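Uncharacterized conserved protein of COG5135 (Nostoc punctiforme, PDB 2I51) binds flavin mononucleotide and is related to pyridoxamine 5'-phosphate oxidase, so it probably acts as a flavin-dependent oxidoreductase whose substrate is unknown. Local coordinates at residues Glu76-Phe81 against Arg85-Met90; Leu123-Pro128 against Glu150-Phe155; Val163-Leu168 against Gln186-Glu191. All blocks are in the same frame, centred on the assembly; numbering follows the deposited sequence. Where two conformers were deposited one is given.

How the contacts relate
The three contacts follow one another along the chain without overlap. Contact 1 pairs strands 74-81 and 86-97 as a hairpin, and contact 3, whose centre is about 13 Å away, continues the same antiparallel sheet through strand 155-169, the neighbour of 86-97, toward strand 188-192. The two touch where Glu86 and Gln87 meet His167 and Leu168. Contact 2 lies across the chain's centre, about 29 Å from contact 1 and about 36 Å from contact 3 between centres, in the loop region between helix 119-123 and strand 155-169. Contacts 1 and 3 hold residues of a flavin pocket that the second subunit completes; contact 2 joins peripheral loops near strand 55-60.

Contact 1: Glu76-Phe81 against Arg85-Met90; sequences EICWYF and REQFRM. With FMN (flavin mononucleotide), chain P; EDO (1,2-ethanediol), chain G; EDO (1,2-ethanediol), chain O.
Glu76 and Arg89 face each other at one end of the strand pair, their flat groups turned 52° apart. Arg89 grips Glu76 side-on: NE and NH2 both reach the single oxygen OE2, with NH2 3.0 Å from OE2 on its syn lone pair, while NE comes from above the carboxylate plane. OE2 also accepts the backbone N of Asn40 of the second subunit. The bend of the arginine chain at chi3 (62°) turns its guanidinium so that NH1 lies 3.1 Å from O3P of the flavin phosphate, which probably shares the positive charge with the carboxylate.

On the same face, Gln87 runs out extended and its NE2 donates to the ribityl O2' of the flavin at 3.0 Å, whereas its OE1 pairs with Thr42 of the second subunit. Tyr80, whose CG stands anti to the backbone N, carries CD1 to 3.7 Å from the flavin methyl C8M. Its hydroxyl lies beside the Arg85 chain, and a water joins OH to Arg85 NE.

The other face is largely apolar. Phe81 and Phe88 meet obliquely, CE2 of Phe81 3.6 Å from CD1 of Phe88 with the planes at 79°, and Ile77 CG1 packs on Met90 CB, the latter a selenomethionine. Helix 8-17 covers this face through Ile11. Between the faces, paired bonds such as Trp79 N to Phe88 O, 2.8 Å, set an antiparallel register that ends in a G1 beta bulge, where Arg85 and Glu86 both face Phe81. Such a two-faced hairpin, with flavin on one side and core on the other, belongs to the split-barrel FMN-binding fold.

Contact 2: Leu123-Pro128 against Glu150-Phe155; sequences LQFGWP and EPVPNF. With EDO (1,2-ethanediol), chain I.
Phe125 and Asn154 are brought together by their first torsions. In Phe125, CG stands anti to the carbonyl carbon, which sends the ring toward segment 150-155, where one face meets Phe155; in Asn154, CG sits between the backbone N and the carbonyl carbon (chi1 56°), folding the amide back toward the chain of Phe125. There ND2 donates to the carbonyl O of Phe125 at 2.8 Å. The bond is nearly straight, 171° at the hydrogen, and it meets a lone pair in the carbonyl plane while staying close to the plane of the amide. The rotation of the amide is further fixed by Asp60, whose OD2 takes another bond from ND2, and by a water that donates to OD1 at 2.7 Å.

The rings of Phe125 and Phe155 form a T-shaped pair, their planes at 80°. Phe155 turns its edge to the face of Phe125, with CD1 of Phe155 3.5 Å from CZ of Phe125. An ethanediol, probably from the crystallisation liquor, lies over the opposite face of Phe125. Nearer the backbone, Val152 CG2 rests 3.8 Å from Phe125 CB. Trp114 of helix 107-116 meets the Phe155 ring edge-to-face.

Two irregular pieces of chain are thus joined by a hydrogen bond from a side-chain amide, an edge-to-face aromatic pair and a small apolar contact. Residues Val152 to Phe155 make a type I beta turn, closed by Phe155 N to Val152 O at 3.0 Å. This turn leads directly into strand 155-169, its Phe155 packed on Phe125 of the loop after helix 119-123, and both phenylalanines touch Ile58 of strand 55-60.

Contact 3: Val163-Leu168 against Gln186-Glu191; sequences VQVDHL and QEWSSE
Trp188 reaches across to Val163 with the far rim of its indole. CZ3 lies 3.6 Å from the carbonyl O of Val163, and CH2 is 3.7 Å from the carbonyl C of the same residue, approaching obliquely. CH2 also comes within 4.4 Å of Val165 CG2, a looser apolar touch, and within 4.2 Å of Gln164 N. The six-membered ring of the indole therefore does all the touching, and it lies chiefly against backbone.

Next come the torsions that aim the ring. The indole CG is anti to the carbonyl carbon (chi1 -73°), and chi2 of 93° turns the indole plane roughly perpendicular to the plane of CA, CB and CG, so the benzo end spans a gap in which the CA atoms of Val163 and Trp188 are 8.5 Å apart. Trp7 packs edge-to-face against the indole, Ala5 and Pro6 also touch it, and so does Arg182 of strand 176-182. With an alanine here, the ring's contact with the Val163 carbonyl and Val165 CG2 would probably be lost, and Trp7 left without its edge-to-face mate.

Farther out, the backbone fixes the target. Val163 and Gln164 both face Ala91, a classic beta bulge, where the chain turns a corner at Val163 within strand 155-169. Val163 and Val165 also bond through their backbones to Arg182 and Tyr180. Since strand 176-182 pairs with both 155-169 and 188-192, the contact reaches over a middle strand of an antiparallel sheet, where a large aromatic residue bridges next-nearest strands beside the N-terminal segment.

Contact 1: Glu76-Phe81 against Arg85-Met90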
loop_
_atom_site.group_PDB
_atom_site.type_symbol
_atom_site.label_atom_id
_atom_site.label_comp_id
_atom_site.label_asym_id
_atom_site.label_seq_id
_atom_site.Cartn_x
_atom_site.Cartn_y
_atom_site.Cartn_z
ATOM N N GLU A 76 8.317 3.301 1.913
ATOM C CA GLU A 76 7.273 4.168 2.383
ATOM C C GLU A 76 6.062 3.315 2.738
ATOM O O GLU A 76 5.582 2.509 1.908
ATOM C CB GLU A 76 6.847 5.176 1.320
ATOM C CG GLU A 76 5.848 6.204 1.879
ATOM C CD GLU A 76 5.742 7.443 0.999
ATOM O OE1 GLU A 76 6.776 8.175 0.831
ATOM O OE2 GLU A 76 4.662 7.734 0.458
ATOM N N ILE A 77 5.632 3.427 3.989
ATOM C CA ILE A 77 4.417 2.743 4.365
ATOM C C ILE A 77 3.222 3.685 4.204
ATOM O O ILE A 77 3.330 4.913 4.298
ATOM C CB ILE A 77 4.490 2.135 5.756
ATOM C CG1 ILE A 77 4.751 3.244 6.788
ATOM C CG2 ILE A 77 5.510 0.965 5.783
ATOM C CD1 ILE A 77 4.539 2.782 8.238
ATOM N N CYS A 78 2.073 3.092 3.889
ATOM C CA CYS A 78 0.808 3.781 3.927
ATOM C C CYS A 78 -0.048 2.975 4.850
ATOM O O CYS A 78 -0.194 1.766 4.704
ATOM C CB CYS A 78 0.201 3.877 2.554
ATOM S SG CYS A 78 -1.328 4.824 2.544
ATOM N N TRP A 79 -0.625 3.665 5.830
ATOM C CA TRP A 79 -1.380 3.031 6.928
ATOM C C TRP A 79 -2.710 3.755 7.078
ATOM O O TRP A 79 -2.739 4.940 7.439
ATOM C CB TRP A 79 -0.574 3.129 8.167
ATOM C CG TRP A 79 -1.020 2.281 9.348
ATOM C CD1 TRP A 79 -2.092 1.429 9.446
ATOM C CD2 TRP A 79 -0.273 2.146 10.567
ATOM N NE1 TRP A 79 -2.034 0.760 10.669
ATOM C CE2 TRP A 79 -0.929 1.166 11.347
ATOM C CE3 TRP A 79 0.921 2.687 11.030
ATOM C CZ2 TRP A 79 -0.433 0.769 12.605
ATOM C CZ3 TRP A 79 1.363 2.362 12.284
ATOM C CH2 TRP A 79 0.700 1.401 13.030
ATOM N N TYR A 80 -3.793 3.066 6.763
ATOM C CA TYR A 80 -5.121 3.618 6.827
ATOM C C TYR A 80 -5.893 3.017 7.989
ATOM O O TYR A 80 -5.921 1.771 8.187
ATOM C CB TYR A 80 -5.908 3.413 5.490
ATOM C CG TYR A 80 -7.275 3.985 5.535
ATOM C CD1 TYR A 80 -7.446 5.363 5.639
ATOM C CD2 TYR A 80 -8.418 3.196 5.575
ATOM C CE1 TYR A 80 -8.688 5.940 5.773
ATOM C CE2 TYR A 80 -9.691 3.774 5.700
ATOM C CZ TYR A 80 -9.830 5.160 5.774
ATOM O OH TYR A 80 -11.044 5.743 5.921
ATOM N N PHE A 81 -6.529 3.883 8.771
ATOM C CA PHE A 81 -7.286 3.525 9.972
ATOM C C PHE A 81 -8.757 3.724 9.688
ATOM O O PHE A 81 -9.237 4.830 9.610
ATOM C CB PHE A 81 -6.840 4.416 11.128
ATOM C CG PHE A 81 -5.505 4.042 11.686
ATOM C CD1 PHE A 81 -5.389 3.103 12.669
ATOM C CD2 PHE A 81 -4.344 4.621 11.191
ATOM C CE1 PHE A 81 -4.121 2.759 13.212
ATOM C CE2 PHE A 81 -3.099 4.278 11.673
ATOM C CZ PHE A 81 -2.976 3.376 12.707
ATOM N N ARG A 85 -10.897 7.174 9.886
ATOM C CA ARG A 85 -10.738 7.798 8.549
ATOM C C ARG A 85 -9.479 8.685 8.499
ATOM O O ARG A 85 -9.511 9.842 8.080
ATOM C CB ARG A 85 -12.000 8.559 8.141
ATOM C CG ARG A 85 -13.243 7.687 8.110
ATOM C CD ARG A 85 -14.485 8.479 7.600
ATOM N NE ARG A 85 -14.329 8.921 6.218
ATOM C CZ ARG A 85 -14.547 10.148 5.738
ATOM N NH1 ARG A 85 -15.004 11.178 6.482
ATOM N NH2 ARG A 85 -14.320 10.350 4.456
ATOM N N GLU A 86 -8.350 8.112 8.938
ATOM C CA GLU A 86 -7.068 8.806 8.895
ATOM C C GLU A 86 -5.986 7.958 8.272
ATOM O O GLU A 86 -6.054 6.724 8.352
ATOM C CB GLU A 86 -6.674 9.292 10.282
ATOM C CG GLU A 86 -6.395 8.243 11.241
ATOM C CD GLU A 86 -6.278 8.790 12.685
ATOM O OE1 GLU A 86 -5.461 9.701 12.930
ATOM O OE2 GLU A 86 -6.969 8.240 13.567
ATOM N N GLN A 87 -5.011 8.596 7.641
ATOM C CA GLN A 87 -3.957 7.926 6.967
ATOM C C GLN A 87 -2.623 8.466 7.457
ATOM O O GLN A 87 -2.489 9.677 7.643
ATOM C CB GLN A 87 -4.072 8.185 5.473
ATOM C CG GLN A 87 -2.909 7.711 4.594
ATOM C CD GLN A 87 -3.148 7.997 3.141
ATOM O OE1 GLN A 87 -3.520 7.082 2.397
ATOM N NE2 GLN A 87 -2.948 9.223 2.733
ATOM N N PHE A 88 -1.665 7.569 7.697
ATOM C CA PHE A 88 -0.280 7.935 7.929
ATOM C C PHE A 88 0.577 7.364 6.805
ATOM O O PHE A 88 0.541 6.158 6.518
ATOM C CB PHE A 88 0.249 7.422 9.256
ATOM C CG PHE A 88 -0.441 7.946 10.453
ATOM C CD1 PHE A 88 -1.682 7.487 10.832
ATOM C CD2 PHE A 88 0.179 8.944 11.217
ATOM C CE1 PHE A 88 -2.324 7.982 11.995
ATOM C CE2 PHE A 88 -0.454 9.422 12.382
ATOM C CZ PHE A 88 -1.694 8.917 12.769
ATOM N N ARG A 89 1.353 8.216 6.190
ATOM C CA ARG A 89 2.378 7.797 5.236
ATOM C C ARG A 89 3.701 8.043 5.914
ATOM O O ARG A 89 3.891 9.119 6.479
ATOM C CB ARG A 89 2.280 8.584 3.928
ATOM C CG ARG A 89 1.028 8.280 3.178
ATOM C CD ARG A 89 0.801 9.279 2.039
ATOM N NE ARG A 89 1.894 9.201 1.058
ATOM C CZ ARG A 89 1.990 9.950 -0.041
ATOM N NH1 ARG A 89 1.134 10.893 -0.201
ATOM N NH2 ARG A 89 3.001 9.772 -0.905
HETATM N N MSE A 90 4.572 7.066 5.960
HETATM C CA MSE A 90 5.829 7.198 6.675
HETATM C C MSE A 90 6.947 6.649 5.826
HETATM O O MSE A 90 6.916 5.499 5.402
HETATM C CB MSE A 90 5.811 6.472 8.012
HETATM C CG MSE A 90 4.747 6.930 8.961
HETATM SE SE MSE A 90 5.130 6.090 10.645
HETATM C CE MSE A 90 3.479 6.485 11.591
HETATM N N1 FMN P . -6.139 10.988 -3.351
HETATM C C2 FMN P . -6.437 10.965 -4.705
HETATM O O2 FMN P . -5.746 11.594 -5.515
HETATM N N3 FMN P . -7.468 10.203 -5.163
HETATM C C4 FMN P . -8.319 9.478 -4.364
HETATM O O4 FMN P . -9.166 8.704 -4.825
HETATM C C4A FMN P . -8.041 9.497 -3.000
HETATM N N5 FMN P . -8.866 8.786 -2.129
HETATM C C5A FMN P . -8.452 8.676 -0.801
HETATM C C6 FMN P . -9.169 7.868 0.067
HETATM C C7 FMN P . -8.812 7.745 1.417
HETATM C C7M FMN P . -9.536 6.745 2.302
HETATM C C8 FMN P . -7.717 8.449 1.894
HETATM C C8M FMN P . -7.157 8.155 3.292
HETATM C C9 FMN P . -7.021 9.281 1.046
HETATM C C9A FMN P . -7.368 9.417 -0.315
HETATM N N10 FMN P . -6.667 10.279 -1.174
HETATM C C10 FMN P . -6.944 10.256 -2.541
HETATM C "C1'" FMN P . -5.568 11.176 -0.709
HETATM C "C2'" FMN P . -4.242 10.494 -0.968
HETATM O "O2'" FMN P . -4.038 9.363 -0.073
HETATM C "C3'" FMN P . -3.068 11.486 -0.868
HETATM O "O3'" FMN P . -3.101 12.158 0.404
HETATM C "C4'" FMN P . -3.218 12.530 -1.961
HETATM O "O4'" FMN P . -3.643 11.997 -3.215
HETATM C "C5'" FMN P . -1.850 13.142 -2.165
HETATM O "O5'" FMN P . -0.934 12.173 -2.604
HETATM P P FMN P . 0.414 12.515 -3.370
HETATM O O1P FMN P . 0.061 12.933 -4.774
HETATM O O2P FMN P . 0.963 13.693 -2.569
HETATM O O3P FMN P . 1.275 11.310 -3.315
HETATM C C1 EDO G . 5.548 11.870 3.104
HETATM O O1 EDO G . 4.652 11.100 2.290
HETATM C C2 EDO G . 5.783 10.907 4.243
HETATM O O2 EDO G . 6.048 9.639 3.677
HETATM C C1 EDO O . 7.860 12.040 -0.123
HETATM O O1 EDO O . 8.218 10.867 0.633
HETATM C C2 EDO O . 6.828 11.563 -1.114
HETATM O O2 EDO O . 6.598 10.185 -0.765
HETATM O O HOH W 1 -12.846 7.511 4.422
#

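Contact 2: Leu123-Pro128 against Glu150-Phe155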
loop_
_atom_site.group_PDB
_atom_site.type_symbol
_atom_site.label_atom_id
_atom_site.label_comp_id
_atom_site.label_asym_id
_atom_site.label_seq_id
_atom_site.Cartn_x
_atom_site.Cartn_y
_atom_site.Cartn_z
ATOM N N LEU A 123 5.371 -20.900 13.042
ATOM C CA LEU A 123 5.204 -22.088 12.187
ATOM C C LEU A 123 5.319 -21.712 10.699
ATOM O O LEU A 123 5.856 -22.473 9.902
ATOM C CB LEU A 123 3.842 -22.777 12.449
ATOM C CG LEU A 123 3.675 -23.746 13.636
ATOM C CD1 LEU A 123 2.208 -23.983 13.968
ATOM C CD2 LEU A 123 4.337 -25.092 13.360
ATOM N N GLN A 124 4.836 -20.547 10.321
ATOM C CA GLN A 124 4.860 -20.144 8.908
ATOM C C GLN A 124 6.249 -20.056 8.325
ATOM O O GLN A 124 6.430 -20.211 7.132
ATOM C CB GLN A 124 4.152 -18.807 8.681
ATOM C CG GLN A 124 2.712 -18.788 8.989
ATOM C CD GLN A 124 1.972 -17.579 8.365
ATOM O OE1 GLN A 124 2.546 -16.791 7.605
ATOM N NE2 GLN A 124 0.695 -17.459 8.683
ATOM N N PHE A 125 7.263 -19.832 9.167
ATOM C CA PHE A 125 8.627 -19.788 8.665
ATOM C C PHE A 125 9.122 -21.185 8.248
ATOM O O PHE A 125 10.133 -21.283 7.556
ATOM C CB PHE A 125 9.538 -19.106 9.696
ATOM C CG PHE A 125 9.240 -17.629 9.810
ATOM C CD1 PHE A 125 9.835 -16.721 8.949
ATOM C CD2 PHE A 125 8.241 -17.178 10.664
ATOM C CE1 PHE A 125 9.505 -15.414 8.974
ATOM C CE2 PHE A 125 7.883 -15.852 10.683
ATOM C CZ PHE A 125 8.526 -14.948 9.819
ATOM N N GLY A 126 8.362 -22.239 8.594
ATOM C CA GLY A 126 8.664 -23.584 8.140
ATOM C C GLY A 126 7.919 -24.026 6.904
ATOM O O GLY A 126 8.063 -25.173 6.454
ATOM N N TRP A 127 7.143 -23.130 6.325
ATOM C CA TRP A 127 6.394 -23.423 5.093
ATOM C C TRP A 127 7.312 -23.493 3.868
ATOM O O TRP A 127 8.451 -23.043 3.896
ATOM C CB TRP A 127 5.323 -22.354 4.869
ATOM C CG TRP A 127 4.140 -22.438 5.781
ATOM C CD1 TRP A 127 3.922 -23.332 6.788
ATOM C CD2 TRP A 127 3.007 -21.580 5.755
ATOM N NE1 TRP A 127 2.724 -23.060 7.401
ATOM C CE2 TRP A 127 2.139 -21.986 6.778
ATOM C CE3 TRP A 127 2.653 -20.484 4.957
ATOM C CZ2 TRP A 127 0.935 -21.370 7.019
ATOM C CZ3 TRP A 127 1.472 -19.848 5.221
ATOM C CH2 TRP A 127 0.609 -20.308 6.225
ATOM N N PRO A 128 6.847 -24.148 2.794
ATOM C CA PRO A 128 7.693 -24.227 1.618
ATOM C C PRO A 128 7.995 -22.892 0.979
ATOM O O PRO A 128 7.347 -21.905 1.294
ATOM C CB PRO A 128 6.910 -25.142 0.663
ATOM C CG PRO A 128 5.573 -25.255 1.199
ATOM C CD PRO A 128 5.592 -24.891 2.661
ATOM N N GLU A 150 14.683 -19.780 19.937
ATOM C CA GLU A 150 15.803 -19.504 19.042
ATOM C C GLU A 150 15.316 -19.349 17.620
ATOM O O GLU A 150 14.783 -20.298 17.059
ATOM C CB GLU A 150 16.787 -20.678 19.127
ATOM C CG GLU A 150 17.233 -20.959 20.560
ATOM C CD GLU A 150 18.539 -21.665 20.749
ATOM O OE1 GLU A 150 19.273 -21.952 19.776
ATOM O OE2 GLU A 150 18.912 -21.937 21.917
ATOM N N PRO A 151 15.458 -18.184 17.001
ATOM C CA PRO A 151 14.902 -17.951 15.675
ATOM C C PRO A 151 15.502 -18.810 14.596
ATOM O O PRO A 151 16.686 -19.099 14.620
ATOM C CB PRO A 151 15.163 -16.460 15.416
ATOM C CG PRO A 151 16.212 -16.067 16.368
ATOM C CD PRO A 151 16.095 -16.967 17.568
ATOM N N VAL A 152 14.671 -19.166 13.603
ATOM C CA VAL A 152 15.146 -19.935 12.458
ATOM C C VAL A 152 15.874 -19.006 11.483
ATOM O O VAL A 152 15.656 -17.800 11.498
ATOM C CB VAL A 152 13.963 -20.677 11.789
ATOM C CG1 VAL A 152 13.331 -21.694 12.753
ATOM C CG2 VAL A 152 12.944 -19.685 11.269
ATOM N N PRO A 153 16.751 -19.564 10.650
ATOM C CA PRO A 153 17.616 -18.717 9.842
ATOM C C PRO A 153 16.909 -17.851 8.846
ATOM O O PRO A 153 17.419 -16.792 8.520
ATOM C CB PRO A 153 18.501 -19.706 9.104
ATOM C CG PRO A 153 18.441 -20.949 9.874
ATOM C CD PRO A 153 17.128 -20.981 10.561
ATOM N N ASN A 154 15.703 -18.223 8.422
ATOM C CA ASN A 154 14.963 -17.422 7.474
ATOM C C ASN A 154 14.029 -16.402 8.137
ATOM O O ASN A 154 13.305 -15.701 7.448
ATOM C CB ASN A 154 14.176 -18.280 6.511
ATOM C CG ASN A 154 13.229 -19.249 7.187
ATOM O OD1 ASN A 154 13.648 -20.038 8.048
ATOM N ND2 ASN A 154 11.982 -19.266 6.760
ATOM N N PHE A 155 14.046 -16.327 9.456
ATOM C CA PHE A 155 13.309 -15.282 10.163
ATOM C C PHE A 155 14.058 -13.975 10.201
ATOM O O PHE A 155 15.200 -13.935 10.680
ATOM C CB PHE A 155 13.098 -15.715 11.615
ATOM C CG PHE A 155 12.402 -14.661 12.446
ATOM C CD1 PHE A 155 11.037 -14.387 12.262
ATOM C CD2 PHE A 155 13.074 -13.972 13.454
ATOM C CE1 PHE A 155 10.403 -13.421 13.016
ATOM C CE2 PHE A 155 12.440 -12.981 14.174
ATOM C CZ PHE A 155 11.109 -12.727 13.985
HETATM C C1 EDO I . 6.219 -14.713 6.883
HETATM O O1 EDO I . 5.815 -15.856 7.657
HETATM C C2 EDO I . 6.073 -13.456 7.734
HETATM O O2 EDO I . 5.072 -13.584 8.773
HETATM O O HOH W 2 13.046 -22.547 8.734
#

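Contact 3: Val163-Leu168 against Gln186-Glu191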
loop_
_atom_site.group_PDB
_atom_site.type_symbol
_atom_site.label_atom_id
_atom_site.label_comp_id
_atom_site.label_asym_id
_atom_site.label_seq_id
_atom_site.Cartn_x
_atom_site.Cartn_y
_atom_site.Cartn_z
ATOM N N VAL A 163 11.714 9.099 8.628
ATOM C CA VAL A 163 12.224 10.460 8.626
ATOM C C VAL A 163 11.244 11.470 8.062
ATOM O O VAL A 163 11.447 12.662 8.223
ATOM C CB VAL A 163 13.595 10.571 7.937
ATOM C CG1 VAL A 163 14.587 9.653 8.593
ATOM C CG2 VAL A 163 13.480 10.296 6.450
ATOM N N GLN A 164 10.141 11.011 7.477
ATOM C CA GLN A 164 9.098 11.898 7.035
ATOM C C GLN A 164 7.775 11.207 7.273
ATOM O O GLN A 164 7.636 10.016 6.953
ATOM C CB GLN A 164 9.217 12.276 5.553
ATOM C CG GLN A 164 8.251 13.386 5.127
ATOM C CD GLN A 164 8.640 14.139 3.873
ATOM O OE1 GLN A 164 7.870 14.202 2.918
ATOM N NE2 GLN A 164 9.811 14.748 3.889
ATOM N N VAL A 165 6.806 11.934 7.841
ATOM C CA VAL A 165 5.485 11.401 8.120
ATOM C C VAL A 165 4.442 12.406 7.621
ATOM O O VAL A 165 4.540 13.598 7.932
ATOM C CB VAL A 165 5.308 11.120 9.613
ATOM C CG1 VAL A 165 3.853 10.679 9.941
ATOM C CG2 VAL A 165 6.323 10.070 10.062
ATOM N N ASP A 166 3.454 11.950 6.869
ATOM C CA ASP A 166 2.315 12.769 6.349
ATOM C C ASP A 166 1.073 12.164 6.977
ATOM O O ASP A 166 0.764 10.981 6.736
ATOM C CB ASP A 166 2.341 12.610 4.826
ATOM C CG ASP A 166 1.320 13.414 4.055
ATOM O OD1 ASP A 166 0.395 13.970 4.613
ATOM O OD2 ASP A 166 1.448 13.379 2.798
ATOM N N HIS A 167 0.391 12.915 7.819
ATOM C CA HIS A 167 -0.829 12.483 8.492
ATOM C C HIS A 167 -2.035 13.229 7.957
ATOM O O HIS A 167 -2.100 14.451 8.084
ATOM C CB HIS A 167 -0.685 12.746 9.978
ATOM C CG HIS A 167 -1.857 12.319 10.796
ATOM N ND1 HIS A 167 -2.180 12.941 11.991
ATOM C CD2 HIS A 167 -2.756 11.317 10.626
ATOM C CE1 HIS A 167 -3.243 12.348 12.509
ATOM N NE2 HIS A 167 -3.613 11.356 11.703
ATOM N N LEU A 168 -2.980 12.507 7.379
ATOM C CA LEU A 168 -4.174 13.052 6.769
ATOM C C LEU A 168 -5.369 12.563 7.583
ATOM O O LEU A 168 -5.548 11.358 7.769
ATOM C CB LEU A 168 -4.294 12.560 5.335
ATOM C CG LEU A 168 -5.559 12.962 4.581
ATOM C CD1 LEU A 168 -5.612 14.474 4.369
ATOM C CD2 LEU A 168 -5.609 12.235 3.242
ATOM N N GLN A 186 18.579 15.002 13.770
ATOM C CA GLN A 186 17.571 14.149 14.407
ATOM C C GLN A 186 16.432 14.943 15.073
ATOM O O GLN A 186 15.674 14.409 15.878
ATOM C CB GLN A 186 18.190 13.134 15.346
ATOM C CG GLN A 186 19.138 12.157 14.634
ATOM C CD GLN A 186 18.414 11.203 13.686
ATOM N N GLU A 187 16.299 16.200 14.679
ATOM C CA GLU A 187 15.274 17.069 15.210
ATOM C C GLU A 187 14.061 17.034 14.266
ATOM O O GLU A 187 14.218 17.136 13.044
ATOM C CB GLU A 187 15.779 18.487 15.332
ATOM C CG GLU A 187 17.011 18.581 16.230
ATOM C CD GLU A 187 17.730 19.906 16.116
ATOM O OE1 GLU A 187 17.615 20.583 15.067
ATOM O OE2 GLU A 187 18.441 20.262 17.077
ATOM N N TRP A 188 12.870 16.913 14.856
ATOM C CA TRP A 188 11.623 16.920 14.081
ATOM C C TRP A 188 11.026 18.315 13.960
ATOM O O TRP A 188 11.073 19.121 14.901
ATOM C CB TRP A 188 10.597 15.983 14.720
ATOM C CG TRP A 188 10.892 14.564 14.534
ATOM C CD1 TRP A 188 11.604 13.738 15.387
ATOM C CD2 TRP A 188 10.517 13.742 13.416
ATOM N NE1 TRP A 188 11.680 12.478 14.847
ATOM C CE2 TRP A 188 11.020 12.458 13.642
ATOM C CE3 TRP A 188 9.791 13.987 12.239
ATOM C CZ2 TRP A 188 10.827 11.419 12.736
ATOM C CZ3 TRP A 188 9.601 12.960 11.335
ATOM C CH2 TRP A 188 10.116 11.698 11.586
ATOM N N SER A 189 10.486 18.602 12.776
ATOM C CA SER A 189 9.679 19.801 12.534
ATOM C C SER A 189 8.331 19.347 12.010
ATOM O O SER A 189 8.189 18.211 11.543
ATOM C CB SER A 189 10.372 20.706 11.521
ATOM O OG SER A 189 10.516 20.075 10.273
ATOM N N SER A 190 7.315 20.176 12.199
ATOM C CA SER A 190 6.003 19.886 11.635
ATOM C C SER A 190 5.333 21.093 11.041
ATOM O O SER A 190 5.647 22.226 11.404
ATOM C CB SER A 190 5.109 19.266 12.663
ATOM O OG SER A 190 4.781 20.159 13.668
ATOM N N GLU A 191 4.419 20.855 10.111
ATOM C CA GLU A 191 3.697 21.936 9.471
ATOM C C GLU A 191 2.364 21.464 8.936
ATOM O O GLU A 191 2.256 20.363 8.389
ATOM C CB GLU A 191 4.483 22.587 8.340
ATOM C CG GLU A 191 4.839 21.753 7.147
ATOM C CD GLU A 191 5.218 22.604 5.923
ATOM O OE1 GLU A 191 4.883 23.807 5.891
ATOM O OE2 GLU A 191 5.851 22.047 4.991
#